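Local coordinates for 165aa long hypothetical protein (Pyrococcus horikoshii, PDB 2DC4), which is of unknown function but belongs to the CYTH family, whose relatives use a similar beta-barrel tunnel to process triphosphate substrates, usually with divalent metal ions, at residues E113-E118 / F123-V128; E32-E37 / G82-F87. All coordinates share one frame; numbering follows the deposited sequence.

The two contacts lie in series along one CYTH barrel chain, neither nested nor crossed. After strand 2-8 and helix 11-21, strand 24-36 supplies the first half of interaction 2; three antiparallel strands, 42-49, 54-62 and 69-76, then intervene before helix 80-89 folds back and closes this long loop. Strand 94-107 follows, pairing with strand 24-36 on one side and strand 110-117 on the other, and only then does interaction 1 close its tight hairpin, 113-118 with 123-128. Interaction 1 is thus part of the barrel wall, while interaction 2 packs a helix against it. They lie about 22 Å apart, centre to centre, joined through the shared sheet rather than by direct touch.

Interaction 1 of 2, residues E113-E118 / F123-V128; sequences ELNRVE and FLDIEV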
# COMPACT_ATOMS: atom_id res chain seq x y z
N GLU A 113 19.42 3.75 15.95
CA GLU A 113 19.26 2.68 14.97
C GLU A 113 20.67 2.35 14.51
O GLU A 113 21.27 3.11 13.74
CB GLU A 113 18.40 3.13 13.79
CG GLU A 113 17.03 3.68 14.18
CD GLU A 113 16.14 3.97 12.99
OE1 GLU A 113 16.63 4.53 11.98
OE2 GLU A 113 14.94 3.64 13.06
N LEU A 114 21.20 1.24 14.99
CA LEU A 114 22.55 0.80 14.64
C LEU A 114 22.40 -0.15 13.47
O LEU A 114 21.89 -1.26 13.63
CB LEU A 114 23.22 0.11 15.83
CG LEU A 114 24.66 -0.34 15.65
CD1 LEU A 114 25.50 0.81 15.09
CD2 LEU A 114 25.21 -0.81 16.99
N ASN A 115 22.85 0.29 12.30
CA ASN A 115 22.70 -0.49 11.08
C ASN A 115 23.94 -1.12 10.48
O ASN A 115 24.95 -0.45 10.29
CB ASN A 115 22.07 0.39 10.00
CG ASN A 115 20.77 1.00 10.44
OD1 ASN A 115 19.82 0.30 10.76
ND2 ASN A 115 20.72 2.33 10.46
N ARG A 116 23.84 -2.41 10.16
CA ARG A 116 24.93 -3.10 9.48
C ARG A 116 24.34 -3.24 8.08
O ARG A 116 23.51 -4.12 7.83
CB ARG A 116 25.20 -4.46 10.13
CG ARG A 116 25.45 -4.35 11.62
CD ARG A 116 26.42 -5.39 12.12
NE ARG A 116 27.80 -5.06 11.77
CZ ARG A 116 28.85 -5.78 12.13
NH1 ARG A 116 28.69 -6.88 12.85
NH2 ARG A 116 30.07 -5.39 11.79
N VAL A 117 24.76 -2.36 7.19
CA VAL A 117 24.22 -2.28 5.82
C VAL A 117 25.07 -3.04 4.79
O VAL A 117 26.25 -2.76 4.57
CB VAL A 117 24.14 -0.82 5.39
CG1 VAL A 117 23.43 -0.73 4.04
CG2 VAL A 117 23.38 -0.00 6.41
N GLU A 118 24.43 -4.06 4.17
CA GLU A 118 25.09 -4.81 3.11
C GLU A 118 25.64 -3.88 2.00
O GLU A 118 24.97 -2.95 1.54
CB GLU A 118 24.10 -5.84 2.53
CG GLU A 118 23.88 -7.06 3.46
CD GLU A 118 23.13 -8.17 2.75
OE1 GLU A 118 22.40 -8.90 3.42
OE2 GLU A 118 23.34 -8.37 1.55
N PHE A 123 26.50 1.95 10.23
CA PHE A 123 26.09 3.31 10.51
C PHE A 123 25.17 3.37 11.71
O PHE A 123 24.49 2.40 12.03
CB PHE A 123 25.35 3.91 9.31
CG PHE A 123 26.15 3.89 8.03
CD1 PHE A 123 26.23 2.73 7.27
CD2 PHE A 123 26.82 5.03 7.61
CE1 PHE A 123 26.98 2.71 6.10
CE2 PHE A 123 27.57 5.02 6.44
CZ PHE A 123 27.65 3.86 5.68
N LEU A 124 25.16 4.52 12.37
CA LEU A 124 24.28 4.72 13.51
C LEU A 124 23.43 5.93 13.20
O LEU A 124 23.96 7.00 12.88
CB LEU A 124 25.07 5.01 14.80
CG LEU A 124 24.18 5.51 15.96
CD1 LEU A 124 23.30 4.38 16.46
CD2 LEU A 124 25.04 6.07 17.09
N ASP A 125 22.12 5.77 13.25
CA ASP A 125 21.23 6.89 13.02
C ASP A 125 20.71 7.27 14.40
O ASP A 125 20.26 6.40 15.16
CB ASP A 125 20.04 6.49 12.14
CG ASP A 125 20.39 6.46 10.67
OD1 ASP A 125 20.88 7.49 10.16
OD2 ASP A 125 20.16 5.42 10.01
N ILE A 126 20.82 8.54 14.75
CA ILE A 126 20.30 9.00 16.03
C ILE A 126 19.10 9.85 15.66
O ILE A 126 19.22 10.88 14.98
CB ILE A 126 21.33 9.85 16.81
CG1 ILE A 126 22.61 9.05 17.04
CG2 ILE A 126 20.73 10.28 18.15
CD1 ILE A 126 23.66 9.78 17.89
N GLU A 127 17.93 9.41 16.11
CA GLU A 127 16.66 10.06 15.79
C GLU A 127 16.00 10.64 17.04
O GLU A 127 16.06 10.08 18.12
CB GLU A 127 15.74 9.02 15.15
CG GLU A 127 16.06 8.80 13.67
CD GLU A 127 15.07 7.81 13.09
OE1 GLU A 127 13.90 7.90 13.40
OE2 GLU A 127 15.50 6.94 12.33
N VAL A 128 15.34 11.78 16.89
CA VAL A 128 14.65 12.38 18.02
C VAL A 128 13.26 12.84 17.59
O VAL A 128 13.04 13.17 16.43
CB VAL A 128 15.43 13.59 18.58
CG1 VAL A 128 15.51 14.69 17.54
CG2 VAL A 128 14.77 14.11 19.85
O HOH W 1 17.36 5.64 9.55
O HOH W 2 18.43 3.64 10.46
O HOH W 3 12.45 5.31 14.73
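E113 and D125 form a hydrogen-bonded antiparallel pair, with E113 N 2.9 Å from D125 O and D125 N 2.8 Å from E113 O. N115 and F123 repeat the pattern, N115 N giving a 2.7 Å bond to F123 O and F123 N returning one to N115 O. Between them L114 and L124 form a non-hydrogen-bonded pair.

The polar side chains gather on one face. With CG anti to its carbonyl carbon (chi1 -55°) and the chain extended, E113 reaches diagonally to E127, and the two acids come close, E113 OE1 2.7 Å from E127 OE2 with carboxylate planes 74° apart. The N115 and D125 side chains cross at about a right angle, amide and carboxylate planes 60° apart. One water touches E113 OE1, N115 ND2 and D125 OD2, accepting from the amide. R102 donates to N115 OD1, and Y159 OH bonds N115 ND2 and D125 OD2; asparagine suits the site because its amide both donates and accepts.

Apolar contacts are few: V117 CG2 lies 4.0 Å from F123 CD1, and L114 CD1 4.2 Å from L124 CB.

This hairpin helps close the barrel, pairing with strand 94-107 through L114 and with strand 2-8 through L124. The leucine face packs against helix 11-21; on the other, the hairpin's acids and E4 lie among R102, K100 and K6, a mixed charged face consistent with the tunnel of CYTH relatives.

Interaction 2 of 2, residues E32-E37 / G82-F87; sequences EDVYFE and GAIELF
F36, the residue most covered in this contact, spreads its ring beneath the helix so that F87 CB sits over the ring centre. F87 CB is 3.6 Å from the centroid of the F36 ring and only 9° off its normal, a CH-pi contact. The two rings themselves meet obliquely, with centroids 5.4 Å apart and planes at 55°, F87 CD2 coming to 3.9 Å from F36 CE2. With its CG anti to the carbonyl carbon (chi1 -69°), F87 carries its ring off from the strand and presents the methylene instead. A broad flat phenylalanine suits the strand side, since one face can receive this CH2 group while its far end touches the preceding helical turn.

I84 supplies that second touch. I84 O comes closest, 3.6 Å from F36 CZ and oblique to the ring, with I84 CG2 beside it, 4.0 Å from F36 CZ. The longer branch reaches across to V34, where I84 CD1 meets V34 CG2 at 3.7 Å, the side chains crossing at about a right angle; isoleucine's fork thus serves two strand residues. Replacing the F36 ring with an alanine is likely to open a gap under F87 CB and leave I84 CG2 without its aromatic neighbour. No hydrogen bond crosses the contact; the axes of 32-36 and 82-87 approach to 10.2 Å and run nearly parallel.

Around this apolar patch, V94 and F92 also touch F36, F92 touches F87 too, and strand 42-49 meets the helix through V46 on I84 and L44 on F87. Helix 80-89 also packs against the second subunit, F87 on L90 and L86 on Y59 of that chain, joining barrel wall to dimer interface.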
# COMPACT_ATOMS: atom_id res chain seq x y z
N GLU A 32 14.85 -5.36 4.20
CA GLU A 32 15.15 -5.38 2.78
C GLU A 32 14.25 -4.32 2.17
O GLU A 32 13.02 -4.46 2.20
CB GLU A 32 14.84 -6.75 2.16
CG GLU A 32 15.19 -6.85 0.68
CD GLU A 32 14.92 -8.23 0.09
OE1 GLU A 32 15.33 -9.23 0.71
OE2 GLU A 32 14.31 -8.30 -0.99
N ASP A 33 14.86 -3.25 1.66
CA ASP A 33 14.12 -2.15 1.06
C ASP A 33 14.30 -2.07 -0.44
O ASP A 33 15.43 -2.04 -0.93
CB ASP A 33 14.56 -0.80 1.63
CG ASP A 33 14.43 -0.73 3.13
OD1 ASP A 33 13.61 -1.47 3.70
OD2 ASP A 33 15.15 0.10 3.74
N VAL A 34 13.20 -2.02 -1.18
CA VAL A 34 13.26 -1.87 -2.62
C VAL A 34 12.86 -0.43 -2.92
O VAL A 34 11.71 -0.03 -2.70
CB VAL A 34 12.32 -2.86 -3.35
CG1 VAL A 34 12.29 -2.56 -4.83
CG2 VAL A 34 12.78 -4.28 -3.10
N TYR A 35 13.81 0.36 -3.40
CA TYR A 35 13.57 1.76 -3.71
C TYR A 35 13.13 2.00 -5.14
O TYR A 35 13.56 1.31 -6.05
CB TYR A 35 14.82 2.60 -3.45
CG TYR A 35 15.09 2.90 -2.00
CD1 TYR A 35 15.66 1.94 -1.17
CD2 TYR A 35 14.78 4.15 -1.46
CE1 TYR A 35 15.92 2.22 0.17
CE2 TYR A 35 15.03 4.44 -0.12
CZ TYR A 35 15.60 3.47 0.69
OH TYR A 35 15.85 3.75 2.01
N PHE A 36 12.27 3.00 -5.31
CA PHE A 36 11.75 3.38 -6.61
C PHE A 36 12.16 4.82 -6.87
O PHE A 36 11.98 5.69 -6.02
CB PHE A 36 10.23 3.23 -6.64
CG PHE A 36 9.78 1.81 -6.72
CD1 PHE A 36 9.74 1.15 -7.94
CD2 PHE A 36 9.44 1.12 -5.56
CE1 PHE A 36 9.38 -0.19 -8.01
CE2 PHE A 36 9.08 -0.22 -5.62
CZ PHE A 36 9.04 -0.88 -6.85
N GLU A 37 12.71 5.08 -8.05
CA GLU A 37 13.17 6.41 -8.40
C GLU A 37 12.09 7.47 -8.56
O GLU A 37 11.16 7.34 -9.36
CB GLU A 37 14.02 6.34 -9.68
CG GLU A 37 14.53 7.68 -10.16
CD GLU A 37 15.68 7.56 -11.14
OE1 GLU A 37 15.59 6.71 -12.06
OE2 GLU A 37 16.67 8.31 -11.00
N GLY A 82 3.34 -7.61 -3.81
CA GLY A 82 2.30 -6.93 -4.56
C GLY A 82 2.56 -5.44 -4.65
O GLY A 82 2.30 -4.82 -5.67
N ALA A 83 3.08 -4.86 -3.57
CA ALA A 83 3.36 -3.43 -3.56
C ALA A 83 4.48 -3.10 -4.55
O ALA A 83 4.44 -2.07 -5.23
CB ALA A 83 3.76 -2.99 -2.16
N ILE A 84 5.48 -3.97 -4.62
CA ILE A 84 6.58 -3.77 -5.55
C ILE A 84 6.07 -3.90 -6.98
O ILE A 84 6.41 -3.10 -7.85
CB ILE A 84 7.71 -4.78 -5.26
CG1 ILE A 84 8.41 -4.37 -3.96
CG2 ILE A 84 8.70 -4.82 -6.43
CD1 ILE A 84 9.31 -5.43 -3.35
N GLU A 85 5.22 -4.90 -7.22
CA GLU A 85 4.65 -5.10 -8.55
C GLU A 85 3.83 -3.87 -8.95
O GLU A 85 3.92 -3.38 -10.08
CB GLU A 85 3.75 -6.33 -8.57
CG GLU A 85 3.18 -6.64 -9.94
CD GLU A 85 2.12 -7.72 -9.90
OE1 GLU A 85 2.30 -8.71 -9.15
OE2 GLU A 85 1.12 -7.59 -10.64
N LEU A 86 3.03 -3.37 -8.01
CA LEU A 86 2.21 -2.19 -8.27
C LEU A 86 3.00 -0.99 -8.75
O LEU A 86 2.65 -0.37 -9.75
CB LEU A 86 1.44 -1.81 -7.00
CG LEU A 86 0.66 -0.48 -7.07
CD1 LEU A 86 -0.47 -0.61 -8.07
CD2 LEU A 86 0.11 -0.14 -5.69
N PHE A 87 4.06 -0.63 -8.03
CA PHE A 87 4.83 0.54 -8.45
C PHE A 87 5.49 0.35 -9.80
O PHE A 87 5.60 1.29 -10.58
CB PHE A 87 5.83 0.92 -7.36
CG PHE A 87 5.17 1.45 -6.12
CD1 PHE A 87 4.29 2.53 -6.21
CD2 PHE A 87 5.38 0.87 -4.87
CE1 PHE A 87 3.63 3.01 -5.09
CE2 PHE A 87 4.72 1.34 -3.74
CZ PHE A 87 3.85 2.42 -3.85